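PDB 2RKQ: peptidoglycan-recognition protein-SD from Drosophila melanogaster, which binds bacterial peptidoglycan and takes part in innate immunity by activating the Toll pathway in response to Gram-positive bacteria. Local coordinates for residues 141-146 with 162-167; 47-52 with 76-81; 14-19 with 55-60; 5-10 with 62-67. All blocks are in the same frame, centred on the assembly; numbering follows the deposited sequence.

The four contacts lie round the central mixed sheet of a fold of the type-2 amidase family. Contact 4 spans the N-terminal loop and the loop after helix 42-58, and contact 3 is nested inside the chain loop it closes. Contact 2 crosses both along the sequence and shares helix 42-58 with contact 3. The centres of contacts 2 and 4 are about 6 Å apart, those of 3 and 4 about 10 Å, so the N-terminal residues, helix 42-58 and strand 77-79 form one cluster. Contact 1 closes last, its centre about 23 to 25 Å from the other three, tying the C-terminal tail to the turn that follows edge strand 136-140. Both chain ends are fastened to the core.

Contact 1: 141-146 with 162-167; sequences HRQVSA and PNWSEE
Gln143 reaches from the turn after edge strand 136-140 to the C-terminal tail of this amidase-type fold, where its amide meets Trp164, Ser165 and Glu167. Its CG lies opposite the carbonyl carbon (chi1 -58°) and the chain beyond is extended, which carries the amide across to the tail. There the two ends of the amide do different work. OE1 accepts from the indole NE1 of Trp164 at 2.8 Å, a somewhat bent bond, with the amide and ring planes turned 41° from each other; the same oxygen also takes the backbone N of Gly140. One N-H of NE2 points to Ser165 O at 2.9 Å, nearly straight and lying in the carbonyl plane, and the other, in a more bent bond, to Glu167 O at 2.8 Å, which is tilted out of the amide plane. Glutamine suits this buried place because a single neutral group donates twice and accepts twice, and these bonds fix which way the amide is turned. Trp164 has CG trans to its backbone N (chi1 179°), which places the indole on the side of Gln143. The tail is shaped by an ST turn, in which Ser165 OG accepts from Glu167 N at 3.2 Å.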
loop_
_atom_site.group_PDB
_atom_site.type_symbol
_atom_site.label_atom_id
_atom_site.label_comp_id
_atom_site.label_asym_id
_atom_site.label_seq_id
_atom_site.Cartn_x
_atom_site.Cartn_y
_atom_site.Cartn_z
ATOM N N HIS A 141 7.643 -4.562 -3.045
ATOM C CA HIS A 141 8.281 -3.258 -3.166
ATOM C C HIS A 141 9.753 -3.418 -3.597
ATOM O O HIS A 141 10.237 -2.689 -4.457
ATOM C CB HIS A 141 8.142 -2.584 -1.804
ATOM C CG HIS A 141 8.376 -1.108 -1.805
ATOM N ND1 HIS A 141 8.403 -0.383 -0.632
ATOM C CD2 HIS A 141 8.595 -0.224 -2.807
ATOM C CE1 HIS A 141 8.628 0.887 -0.914
ATOM N NE2 HIS A 141 8.758 1.010 -2.225
ATOM N N ARG A 142 10.434 -4.411 -3.028
ATOM C CA ARG A 142 11.840 -4.654 -3.350
ATOM C C ARG A 142 12.084 -5.017 -4.817
ATOM O O ARG A 142 13.227 -4.960 -5.292
ATOM C CB ARG A 142 12.400 -5.773 -2.475
ATOM C CG ARG A 142 11.658 -7.097 -2.578
ATOM C CD ARG A 142 12.365 -8.187 -1.795
ATOM N NE ARG A 142 12.389 -7.882 -0.372
ATOM C CZ ARG A 142 12.950 -8.670 0.533
ATOM N NH1 ARG A 142 13.510 -9.815 0.150
ATOM N NH2 ARG A 142 12.939 -8.318 1.812
ATOM N N GLN A 143 11.041 -5.434 -5.527
ATOM C CA GLN A 143 11.204 -5.771 -6.941
ATOM C C GLN A 143 11.150 -4.529 -7.833
ATOM O O GLN A 143 11.517 -4.604 -9.010
ATOM C CB GLN A 143 10.158 -6.785 -7.387
ATOM C CG GLN A 143 10.208 -8.070 -6.585
ATOM C CD GLN A 143 9.141 -9.031 -7.008
ATOM O OE1 GLN A 143 8.118 -9.205 -6.316
ATOM N NE2 GLN A 143 9.365 -9.684 -8.148
ATOM N N VAL A 144 10.712 -3.402 -7.269
ATOM C CA VAL A 144 10.565 -2.171 -8.039
ATOM C C VAL A 144 11.349 -0.986 -7.474
ATOM O O VAL A 144 11.380 0.086 -8.086
ATOM C CB VAL A 144 9.084 -1.770 -8.179
ATOM C CG1 VAL A 144 8.281 -2.886 -8.839
ATOM C CG2 VAL A 144 8.475 -1.394 -6.826
ATOM N N SER A 145 11.962 -1.175 -6.311
ATOM C CA SER A 145 12.678 -0.119 -5.618
ATOM C C SER A 145 13.803 -0.780 -4.850
ATOM O O SER A 145 13.679 -1.946 -4.458
ATOM C CB SER A 145 11.741 0.584 -4.651
ATOM O OG SER A 145 12.377 1.691 -4.024
ATOM N N ALA A 146 14.897 -0.047 -4.641
ATOM C CA ALA A 146 16.011 -0.573 -3.869
ATOM C C ALA A 146 15.690 -0.440 -2.388
ATOM O O ALA A 146 15.925 0.593 -1.761
ATOM C CB ALA A 146 17.310 0.167 -4.228
ATOM N N PRO A 162 -1.572 -15.461 -5.595
ATOM C CA PRO A 162 -1.874 -15.452 -7.013
ATOM C C PRO A 162 -1.288 -14.227 -7.698
ATOM O O PRO A 162 -1.285 -13.117 -7.140
ATOM C CB PRO A 162 -3.399 -15.411 -7.054
ATOM C CG PRO A 162 -3.841 -15.975 -5.734
ATOM C CD PRO A 162 -2.779 -15.593 -4.757
ATOM N N ASN A 163 -0.749 -14.468 -8.886
ATOM C CA ASN A 163 -0.235 -13.427 -9.768
ATOM C C ASN A 163 1.096 -12.834 -9.354
ATOM O O ASN A 163 1.560 -11.888 -9.980
ATOM C CB ASN A 163 -1.251 -12.307 -9.984
ATOM C CG ASN A 163 -2.393 -12.730 -10.850
ATOM O OD1 ASN A 163 -2.266 -13.629 -11.680
ATOM N ND2 ASN A 163 -3.522 -12.061 -10.689
ATOM N N TRP A 164 1.730 -13.377 -8.315
ATOM C CA TRP A 164 3.069 -12.923 -8.028
ATOM C C TRP A 164 3.958 -13.177 -9.239
ATOM O O TRP A 164 3.901 -14.254 -9.852
ATOM C CB TRP A 164 3.658 -13.571 -6.780
ATOM C CG TRP A 164 5.053 -13.062 -6.574
ATOM C CD1 TRP A 164 5.414 -11.819 -6.106
ATOM C CD2 TRP A 164 6.275 -13.744 -6.885
ATOM N NE1 TRP A 164 6.794 -11.699 -6.103
ATOM C CE2 TRP A 164 7.340 -12.863 -6.578
ATOM C CE3 TRP A 164 6.573 -15.009 -7.407
ATOM C CZ2 TRP A 164 8.683 -13.210 -6.759
ATOM C CZ3 TRP A 164 7.915 -15.360 -7.587
ATOM C CH2 TRP A 164 8.950 -14.457 -7.264
ATOM N N SER A 165 4.723 -12.154 -9.610
ATOM C CA SER A 165 5.641 -12.198 -10.745
ATOM C C SER A 165 7.056 -12.076 -10.270
ATOM O O SER A 165 7.347 -11.266 -9.396
ATOM C CB SER A 165 5.367 -11.033 -11.686
ATOM O OG SER A 165 6.432 -10.914 -12.617
ATOM N N GLU A 166 7.932 -12.879 -10.869
ATOM C CA GLU A 166 9.320 -12.931 -10.459
ATOM C C GLU A 166 10.172 -11.782 -11.024
ATOM O O GLU A 166 11.327 -11.631 -10.652
ATOM C CB GLU A 166 9.920 -14.314 -10.797
ATOM C CG GLU A 166 10.010 -14.614 -12.285
ATOM C CD GLU A 166 10.505 -16.028 -12.606
ATOM O OE1 GLU A 166 11.303 -16.160 -13.559
ATOM O OE2 GLU A 166 10.102 -16.999 -11.927
ATOM N N GLU A 167 9.600 -10.952 -11.896
ATOM C CA GLU A 167 10.403 -9.900 -12.527
ATOM C C GLU A 167 11.072 -8.980 -11.512
ATOM O O GLU A 167 10.480 -8.619 -10.492
ATOM C CB GLU A 167 9.562 -9.083 -13.500
ATOM C CG GLU A 167 8.441 -8.314 -12.804
ATOM C CD GLU A 167 7.642 -7.446 -13.758
ATOM O OE1 GLU A 167 6.594 -6.934 -13.329
ATOM O OE2 GLU A 167 8.053 -7.255 -14.925
#

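Contact 2: 47-52 with 76-81; sequences QHMRNL and KVYEGR. Unlike the reference sequence in segment 47-52: Arg50 (reference Gln).
Met49, on helix 42-58, lies over the aromatic ring of Tyr78 on strand 77-79, so the contact is essentially one thioether chain laid along the ring and CB of one tyrosine. The CH-pi part comes from the methylene: Met49 CG stands 4.0 Å from the centroid of the Tyr78 ring, 25° off its normal and displaced toward the rim. A Met-aromatic contact accompanies it, with the sulfur SD of Met49 4.7 Å from the same centroid and approaching obliquely. Purely apolar packing completes the set, for the methyl CE of Met49 rests 3.5 Å from Tyr78 CB, at the root of the ring. The chain can make all three because it is bent at both chi2 (-66°) and chi3 (-61°), bringing CG, SD and CE one after another along the tyrosine. Methionine suits this place because its unbranched, polarisable chain can bend to follow both ring and CB. An alanine here would probably leave one face of the tyrosine ring without its cover and open a gap between helix and strand. As for polar links, the hydroxyl of Tyr78 is hydrogen-bonded to Asn74, so the tyrosine pairs an apolar ring with a satisfied polar end. Met49 also touches Trp10 in the N-terminal loop and Leu70 on strand 69-71. The contact thus seats helix 42-58 against the sheet where strand 77-79 runs between strand 4-5, its parallel neighbour, and the antiparallel strand 69-71.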
loop_
_atom_site.group_PDB
_atom_site.type_symbol
_atom_site.label_atom_id
_atom_site.label_comp_id
_atom_site.label_asym_id
_atom_site.label_seq_id
_atom_site.Cartn_x
_atom_site.Cartn_y
_atom_site.Cartn_z
ATOM N N GLN A 47 -3.774 6.936 14.004
ATOM C CA GLN A 47 -2.734 7.905 14.303
ATOM C C GLN A 47 -1.487 7.626 13.480
ATOM O O GLN A 47 -0.835 8.558 12.992
ATOM C CB GLN A 47 -2.398 7.926 15.788
ATOM C CG GLN A 47 -1.469 9.100 16.180
ATOM C CD GLN A 47 -2.007 10.473 15.736
ATOM O OE1 GLN A 47 -1.370 11.187 14.945
ATOM N NE2 GLN A 47 -3.190 10.832 16.217
ATOM N N HIS A 48 -1.158 6.351 13.299
ATOM C CA HIS A 48 -0.020 5.991 12.459
ATOM C C HIS A 48 -0.250 6.460 11.030
ATOM O O HIS A 48 0.682 6.901 10.360
ATOM C CB HIS A 48 0.220 4.479 12.486
ATOM C CG HIS A 48 0.956 4.021 13.707
ATOM N ND1 HIS A 48 1.925 3.039 13.673
ATOM C CD2 HIS A 48 0.868 4.417 14.997
ATOM C CE1 HIS A 48 2.400 2.852 14.893
ATOM N NE2 HIS A 48 1.772 3.670 15.714
ATOM N N MET A 49 -1.495 6.387 10.570
ATOM C CA MET A 49 -1.821 6.892 9.235
ATOM C C MET A 49 -1.515 8.385 9.107
ATOM O O MET A 49 -0.861 8.813 8.154
ATOM C CB MET A 49 -3.297 6.645 8.899
ATOM C CG MET A 49 -3.634 5.203 8.519
ATOM S SD MET A 49 -2.851 4.743 6.961
ATOM C CE MET A 49 -3.610 5.914 5.862
ATOM N N ARG A 50 -1.985 9.176 10.065
ATOM C CA ARG A 50 -1.706 10.606 10.019
ATOM C C ARG A 50 -0.222 10.894 10.167
ATOM O O ARG A 50 0.316 11.768 9.475
ATOM C CB ARG A 50 -2.517 11.351 11.068
ATOM C CG ARG A 50 -4.003 11.368 10.738
ATOM C CD ARG A 50 -4.779 12.180 11.731
ATOM N NE ARG A 50 -4.780 11.577 13.057
ATOM C CZ ARG A 50 -5.592 10.596 13.440
ATOM N NH1 ARG A 50 -6.471 10.084 12.601
ATOM N NH2 ARG A 50 -5.515 10.122 14.670
ATOM N N ASN A 51 0.460 10.153 11.032
ATOM C CA ASN A 51 1.883 10.382 11.233
ATOM C C ASN A 51 2.676 10.049 9.982
ATOM O O ASN A 51 3.603 10.773 9.624
ATOM C CB ASN A 51 2.407 9.607 12.441
ATOM C CG ASN A 51 1.847 10.129 13.746
ATOM O OD1 ASN A 51 1.251 11.200 13.793
ATOM N ND2 ASN A 51 2.029 9.361 14.816
ATOM N N LEU A 52 2.305 8.972 9.301
ATOM C CA LEU A 52 2.967 8.622 8.056
ATOM C C LEU A 52 2.700 9.662 6.983
ATOM O O LEU A 52 3.623 10.089 6.289
ATOM C CB LEU A 52 2.550 7.243 7.553
ATOM C CG LEU A 52 3.330 6.797 6.316
ATOM C CD1 LEU A 52 4.848 6.736 6.562
ATOM C CD2 LEU A 52 2.802 5.460 5.841
ATOM N N LYS A 76 -7.621 -3.345 9.331
ATOM C CA LYS A 76 -8.377 -2.352 8.562
ATOM C C LYS A 76 -7.568 -1.824 7.398
ATOM O O LYS A 76 -6.346 -1.696 7.479
ATOM C CB LYS A 76 -8.829 -1.198 9.452
ATOM C CG LYS A 76 -9.975 -1.615 10.373
ATOM C CD LYS A 76 -10.608 -0.430 11.071
ATOM C CE LYS A 76 -11.881 -0.859 11.811
ATOM N NZ LYS A 76 -12.569 0.298 12.398
ATOM N N VAL A 77 -8.280 -1.502 6.322
ATOM C CA VAL A 77 -7.667 -0.973 5.110
ATOM C C VAL A 77 -7.983 0.511 5.071
ATOM O O VAL A 77 -9.146 0.897 5.152
ATOM C CB VAL A 77 -8.238 -1.615 3.850
ATOM C CG1 VAL A 77 -7.624 -0.951 2.611
ATOM C CG2 VAL A 77 -8.003 -3.135 3.859
ATOM N N TYR A 78 -6.927 1.324 5.002
ATOM C CA TYR A 78 -7.041 2.785 4.970
ATOM C C TYR A 78 -6.771 3.301 3.571
ATOM O O TYR A 78 -5.812 2.897 2.906
ATOM C CB TYR A 78 -6.064 3.419 5.963
ATOM C CG TYR A 78 -6.344 3.023 7.377
ATOM C CD1 TYR A 78 -5.900 1.798 7.869
ATOM C CD2 TYR A 78 -7.071 3.855 8.217
ATOM C CE1 TYR A 78 -6.186 1.393 9.165
ATOM C CE2 TYR A 78 -7.376 3.470 9.527
ATOM C CZ TYR A 78 -6.928 2.230 9.994
ATOM O OH TYR A 78 -7.227 1.825 11.279
ATOM N N GLU A 79 -7.615 4.213 3.136
ATOM C CA GLU A 79 -7.480 4.830 1.829
ATOM C C GLU A 79 -6.365 5.875 1.791
ATOM O O GLU A 79 -6.298 6.746 2.661
ATOM C CB GLU A 79 -8.782 5.530 1.480
ATOM C CG GLU A 79 -8.748 6.200 0.130
ATOM C CD GLU A 79 -10.035 6.937 -0.175
ATOM O OE1 GLU A 79 -10.727 7.396 0.769
ATOM O OE2 GLU A 79 -10.328 7.058 -1.380
ATOM N N GLY A 80 -5.510 5.757 0.779
ATOM C CA GLY A 80 -4.457 6.740 0.506
ATOM C C GLY A 80 -4.784 7.512 -0.758
ATOM O O GLY A 80 -5.897 8.039 -0.912
ATOM N N ARG A 81 -3.817 7.593 -1.674
ATOM C CA ARG A 81 -4.086 8.212 -2.982
ATOM C C ARG A 81 -5.135 7.456 -3.766
ATOM O O ARG A 81 -5.302 6.251 -3.591
ATOM C CB ARG A 81 -2.824 8.249 -3.840
ATOM C CG ARG A 81 -1.723 9.059 -3.242
ATOM C CD ARG A 81 -0.458 9.015 -4.106
ATOM N NE ARG A 81 0.581 9.720 -3.364
ATOM C CZ ARG A 81 1.588 10.413 -3.904
ATOM N NH1 ARG A 81 1.760 10.487 -5.225
ATOM N NH2 ARG A 81 2.438 11.042 -3.092
#

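Contact 3: 14-19 with 55-60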
loop_
_atom_site.group_PDB
_atom_site.type_symbol
_atom_site.label_atom_id
_atom_site.label_comp_id
_atom_site.label_asym_id
_atom_site.label_seq_id
_atom_site.Cartn_x
_atom_site.Cartn_y
_atom_site.Cartn_z
ATOM N N PRO A 14 -5.507 16.890 2.915
ATOM C CA PRO A 14 -5.527 16.737 1.461
ATOM C C PRO A 14 -4.116 16.810 0.913
ATOM O O PRO A 14 -3.213 17.282 1.606
ATOM C CB PRO A 14 -6.314 17.968 1.000
ATOM C CG PRO A 14 -6.003 18.976 2.051
ATOM C CD PRO A 14 -5.996 18.214 3.343
ATOM N N PRO A 15 -3.912 16.322 -0.325
ATOM C CA PRO A 15 -2.603 16.483 -0.930
ATOM C C PRO A 15 -2.194 17.944 -0.995
ATOM O O PRO A 15 -3.048 18.814 -1.083
ATOM C CB PRO A 15 -2.813 15.942 -2.348
ATOM C CG PRO A 15 -3.886 14.958 -2.196
ATOM C CD PRO A 15 -4.834 15.594 -1.218
ATOM N N ASN A 16 -0.895 18.177 -0.910
ATOM C CA ASN A 16 -0.337 19.507 -1.118
ATOM C C ASN A 16 0.744 19.333 -2.167
ATOM O O ASN A 16 1.897 18.952 -1.899
ATOM C CB ASN A 16 0.136 20.160 0.189
ATOM C CG ASN A 16 1.418 19.574 0.719
ATOM O OD1 ASN A 16 1.985 20.081 1.691
ATOM N ND2 ASN A 16 1.892 18.508 0.095
ATOM N N GLY A 17 0.306 19.520 -3.392
ATOM C CA GLY A 17 1.157 19.337 -4.537
ATOM C C GLY A 17 0.386 18.515 -5.535
ATOM O O GLY A 17 -0.421 17.653 -5.167
ATOM N N ALA A 18 0.662 18.776 -6.802
ATOM C CA ALA A 18 0.074 18.036 -7.894
ATOM C C ALA A 18 0.559 16.617 -7.850
ATOM O O ALA A 18 1.672 16.325 -7.391
ATOM C CB ALA A 18 0.458 18.680 -9.224
ATOM N N ILE A 19 -0.306 15.723 -8.306
ATOM C CA ILE A 19 0.081 14.347 -8.482
ATOM C C ILE A 19 -0.268 13.961 -9.904
ATOM O O ILE A 19 -1.375 14.236 -10.360
ATOM C CB ILE A 19 -0.631 13.432 -7.485
ATOM C CG1 ILE A 19 -0.218 13.777 -6.050
ATOM C CG2 ILE A 19 -0.241 11.979 -7.746
ATOM C CD1 ILE A 19 -1.132 13.164 -5.004
ATOM N N PHE A 55 4.746 12.712 7.889
ATOM C CA PHE A 55 6.172 12.489 7.660
ATOM C C PHE A 55 6.502 12.532 6.174
ATOM O O PHE A 55 7.444 13.203 5.750
ATOM C CB PHE A 55 6.628 11.144 8.231
ATOM C CG PHE A 55 8.077 10.833 7.958
ATOM C CD1 PHE A 55 8.442 10.022 6.881
ATOM C CD2 PHE A 55 9.077 11.359 8.777
ATOM C CE1 PHE A 55 9.783 9.739 6.620
ATOM C CE2 PHE A 55 10.425 11.076 8.522
ATOM C CZ PHE A 55 10.771 10.263 7.440
ATOM N N GLN A 56 5.738 11.804 5.370
ATOM C CA GLN A 56 6.027 11.757 3.942
ATOM C C GLN A 56 5.830 13.111 3.266
ATOM O O GLN A 56 6.599 13.492 2.374
ATOM C CB GLN A 56 5.172 10.691 3.265
ATOM C CG GLN A 56 5.536 9.301 3.757
ATOM C CD GLN A 56 5.055 8.223 2.831
ATOM O OE1 GLN A 56 5.839 7.368 2.385
ATOM N NE2 GLN A 56 3.797 8.277 2.486
ATOM N N MET A 57 4.805 13.841 3.676
ATOM C CA MET A 57 4.560 15.137 3.079
ATOM C C MET A 57 5.559 16.167 3.585
ATOM O O MET A 57 6.082 16.968 2.801
ATOM C CB MET A 57 3.128 15.572 3.346
ATOM C CG MET A 57 2.102 14.731 2.602
ATOM S SD MET A 57 0.391 15.173 2.943
ATOM C CE MET A 57 0.304 16.790 2.197
ATOM N N SER A 58 5.836 16.159 4.887
ATOM C CA SER A 58 6.744 17.155 5.463
ATOM C C SER A 58 8.232 16.861 5.302
ATOM O O SER A 58 8.994 17.765 4.922
ATOM C CB SER A 58 6.423 17.374 6.933
ATOM O OG SER A 58 5.341 18.263 7.045
ATOM N N LYS A 59 8.655 15.635 5.569
ATOM C CA LYS A 59 10.077 15.286 5.510
ATOM C C LYS A 59 10.507 14.800 4.131
ATOM O O LYS A 59 11.548 15.229 3.620
ATOM C CB LYS A 59 10.432 14.228 6.563
ATOM C CG LYS A 59 9.945 14.540 7.976
ATOM C CD LYS A 59 10.645 15.735 8.544
ATOM C CE LYS A 59 10.363 15.893 10.027
ATOM N NZ LYS A 59 10.898 17.225 10.458
ATOM N N GLN A 60 9.726 13.896 3.537
ATOM C CA GLN A 60 10.059 13.360 2.215
ATOM C C GLN A 60 9.579 14.302 1.107
ATOM O O GLN A 60 10.010 14.173 -0.052
ATOM C CB GLN A 60 9.513 11.934 2.017
ATOM C CG GLN A 60 10.183 10.847 2.897
ATOM C CD GLN A 60 9.630 9.455 2.646
ATOM O OE1 GLN A 60 10.187 8.676 1.856
ATOM N NE2 GLN A 60 8.537 9.123 3.320
#
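The last turns of helix 42-58 meet the proline-containing loop that leads from strand 4-5 toward strand 26-33, and a single side chain of the helix, Met57, makes the contact. Its methyl CE does all the touching. The carbon lies 3.1 Å from ND2 of Asn16, a tight approach, and 3.3 Å from Asn16 CG, so the methyl lies over the face of the amide, nearly above ND2. On the loop backbone the same CE reaches the carbonyl O of Pro14 at 3.6 Å and comes within 4.2 Å of Pro15 C. The chain of Met57 first runs straight out from the helix, with SD anti to CA (chi2 178°), and bends at the CG-SD bond (chi3 67°), which brings the methyl in among these groups. In the amidase-type fold this places the N-terminal loop against the C-terminal part of helix 42-58, at the protein surface. Methionine suits such a spot because its long, slender chain can span the 7.8 Å between Met57 CA and Asn16 CA. Asn16 holds its CG between the backbone N and the carbonyl carbon (chi1 74°), and this turns the amide toward the helix. Its amide offers a flat face to the methyl, while ND2 also makes a weak hydrogen bond to Ser63 O. The Asn16 backbone is hydrogen-bonded to Ser63 as well, and Ala18 O accepts from Ser63 OG, joining the loop to the segment just beyond the helix.

Contact 4: 5-10 with 62-67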
loop_
_atom_site.group_PDB
_atom_site.type_symbol
_atom_site.label_atom_id
_atom_site.label_comp_id
_atom_site.label_asym_id
_atom_site.label_seq_id
_atom_site.Cartn_x
_atom_site.Cartn_y
_atom_site.Cartn_z
ATOM N N VAL A 5 -11.422 2.404 5.249
ATOM C CA VAL A 5 -11.417 3.613 6.064
ATOM C C VAL A 5 -11.009 4.753 5.147
ATOM O O VAL A 5 -9.833 4.891 4.785
ATOM C CB VAL A 5 -10.442 3.505 7.230
ATOM C CG1 VAL A 5 -10.474 4.793 8.073
ATOM C CG2 VAL A 5 -10.751 2.276 8.100
ATOM N N THR A 6 -11.983 5.554 4.752
ATOM C CA THR A 6 -11.733 6.615 3.797
ATOM C C THR A 6 -10.860 7.689 4.407
ATOM O O THR A 6 -10.692 7.769 5.627
ATOM C CB THR A 6 -13.023 7.263 3.327
ATOM O OG1 THR A 6 -13.680 7.868 4.444
ATOM C CG2 THR A 6 -13.937 6.235 2.654
ATOM N N ARG A 7 -10.294 8.511 3.533
ATOM C CA ARG A 7 -9.431 9.592 3.972
ATOM C C ARG A 7 -10.098 10.418 5.060
ATOM O O ARG A 7 -9.475 10.745 6.061
ATOM C CB ARG A 7 -9.057 10.481 2.787
ATOM C CG ARG A 7 -8.220 9.782 1.704
ATOM C CD ARG A 7 -7.893 10.755 0.587
ATOM N NE ARG A 7 -6.918 11.764 1.023
ATOM C CZ ARG A 7 -5.602 11.674 0.800
ATOM N NH1 ARG A 7 -5.082 10.621 0.182
ATOM N NH2 ARG A 7 -4.792 12.649 1.204
ATOM N N ALA A 8 -11.376 10.761 4.875
ATOM C CA ALA A 8 -12.067 11.565 5.889
ATOM C C ALA A 8 -12.141 10.841 7.235
ATOM O O ALA A 8 -12.017 11.457 8.305
ATOM C CB ALA A 8 -13.466 11.949 5.416
ATOM N N GLU A 9 -12.342 9.527 7.173
ATOM C CA GLU A 9 -12.477 8.703 8.383
ATOM C C GLU A 9 -11.192 8.576 9.190
ATOM O O GLU A 9 -11.248 8.318 10.389
ATOM C CB GLU A 9 -13.028 7.323 8.035
ATOM C CG GLU A 9 -14.503 7.325 7.657
ATOM C CD GLU A 9 -14.926 5.973 7.121
ATOM O OE1 GLU A 9 -15.411 5.148 7.920
ATOM O OE2 GLU A 9 -14.742 5.731 5.917
ATOM N N TRP A 10 -10.033 8.770 8.553
ATOM C CA TRP A 10 -8.808 8.882 9.317
ATOM C C TRP A 10 -8.277 10.305 9.446
ATOM O O TRP A 10 -7.157 10.521 9.906
ATOM C CB TRP A 10 -7.729 7.894 8.848
ATOM C CG TRP A 10 -7.244 7.957 7.409
ATOM C CD1 TRP A 10 -7.724 7.242 6.352
ATOM C CD2 TRP A 10 -6.077 8.645 6.932
ATOM N NE1 TRP A 10 -6.965 7.487 5.221
ATOM C CE2 TRP A 10 -5.954 8.351 5.551
ATOM C CE3 TRP A 10 -5.136 9.506 7.531
ATOM C CZ2 TRP A 10 -4.935 8.868 4.761
ATOM C CZ3 TRP A 10 -4.113 10.016 6.743
ATOM C CH2 TRP A 10 -4.016 9.693 5.368
ATOM N N PHE A 62 6.724 14.541 -0.319
ATOM C CA PHE A 62 5.706 13.980 -1.224
ATOM C C PHE A 62 4.473 14.871 -1.212
ATOM O O PHE A 62 4.229 15.583 -0.225
ATOM C CB PHE A 62 5.273 12.572 -0.787
ATOM C CG PHE A 62 6.332 11.520 -0.896
ATOM C CD1 PHE A 62 6.097 10.267 -0.338
ATOM C CD2 PHE A 62 7.538 11.742 -1.575
ATOM C CE1 PHE A 62 7.049 9.258 -0.443
ATOM C CE2 PHE A 62 8.511 10.726 -1.679
ATOM C CZ PHE A 62 8.254 9.488 -1.093
ATOM N N SER A 63 3.702 14.831 -2.300
ATOM C CA SER A 63 2.441 15.542 -2.363
ATOM C C SER A 63 1.369 14.992 -1.434
ATOM O O SER A 63 0.405 15.692 -1.140
ATOM C CB SER A 63 1.901 15.538 -3.784
ATOM O OG SER A 63 2.844 16.154 -4.650
ATOM N N ASP A 64 1.524 13.733 -1.015
ATOM C CA ASP A 64 0.506 13.048 -0.212
ATOM C C ASP A 64 1.175 11.822 0.332
ATOM O O ASP A 64 2.301 11.503 -0.058
ATOM C CB ASP A 64 -0.669 12.669 -1.126
ATOM C CG ASP A 64 -1.904 12.177 -0.381
ATOM O OD1 ASP A 64 -2.764 11.618 -1.080
ATOM O OD2 ASP A 64 -2.020 12.362 0.849
ATOM N N ILE A 65 0.494 11.131 1.243
ATOM C CA ILE A 65 0.919 9.784 1.612
ATOM C C ILE A 65 1.168 8.994 0.320
ATOM O O ILE A 65 0.460 9.171 -0.658
ATOM C CB ILE A 65 -0.137 9.122 2.522
ATOM C CG1 ILE A 65 0.455 7.930 3.269
ATOM C CG2 ILE A 65 -1.479 8.872 1.766
ATOM C CD1 ILE A 65 -0.432 7.521 4.439
ATOM N N GLY A 66 2.199 8.155 0.310
ATOM C CA GLY A 66 2.722 7.632 -0.953
ATOM C C GLY A 66 1.982 6.470 -1.570
ATOM O O GLY A 66 2.224 6.112 -2.720
ATOM N N TYR A 67 1.100 5.863 -0.786
ATOM C CA TYR A 67 0.425 4.621 -1.168
ATOM C C TYR A 67 -1.046 4.837 -1.448
ATOM O O TYR A 67 -1.645 5.834 -1.012
ATOM C CB TYR A 67 0.593 3.589 -0.039
ATOM C CG TYR A 67 2.038 3.243 0.172
ATOM C CD1 TYR A 67 2.750 3.758 1.233
ATOM C CD2 TYR A 67 2.699 2.418 -0.726
ATOM C CE1 TYR A 67 4.084 3.458 1.386
ATOM C CE2 TYR A 67 4.030 2.127 -0.587
ATOM C CZ TYR A 67 4.713 2.633 0.473
ATOM O OH TYR A 67 6.048 2.308 0.584
#
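The guanidinium of Arg7 takes the Asp64 carboxylate end-on, OD2 at the guanidinium edge and in its plane, the two planes twisted 53° apart, while the indole of Trp10 carries Arg7 O over one face, toward the rim, and Val5 O at its edge. This is a two-pronged salt bridge in the amidase-type fold, joining the N-terminal loop to the loop between helix 42-58 and strand 69-71. The side chains approach from opposite directions. NH2 of Arg7 gives a nearly straight bond of 2.8 Å to Asp64 OD2, and NH1 gives a more bent one, 135° at the hydrogen and also 2.8 Å, to the syn lone pair of OD1. Arginine suits the place because its several N-H groups point in fixed directions: beyond the aspartate, NH2 also serves Lys13 O and NH1 makes a weak bond to Gly80 O. The bend at chi3 (71°) turns the guanidinium into position for the carboxylate. Asp64 is buried, and OD2 takes a further bond from Gln53 NE2 of helix 42-58. A leucine in place of Arg7 would probably leave the buried Asp64 carboxylate without its countercharge and the Lys13 carbonyl without this donor. Beside the ion pair, the branched shape of isoleucine suits position 65, for the two branches of Ile65 divide the work: CG2 lies 4.3 Å from Arg7 NH1, and CD1 turns to the indole. Trp10 NE1 is hydrogen-bonded to Glu79 O, and at the far end of the ring its CH2 lies 4.3 Å from Ile65 CD1.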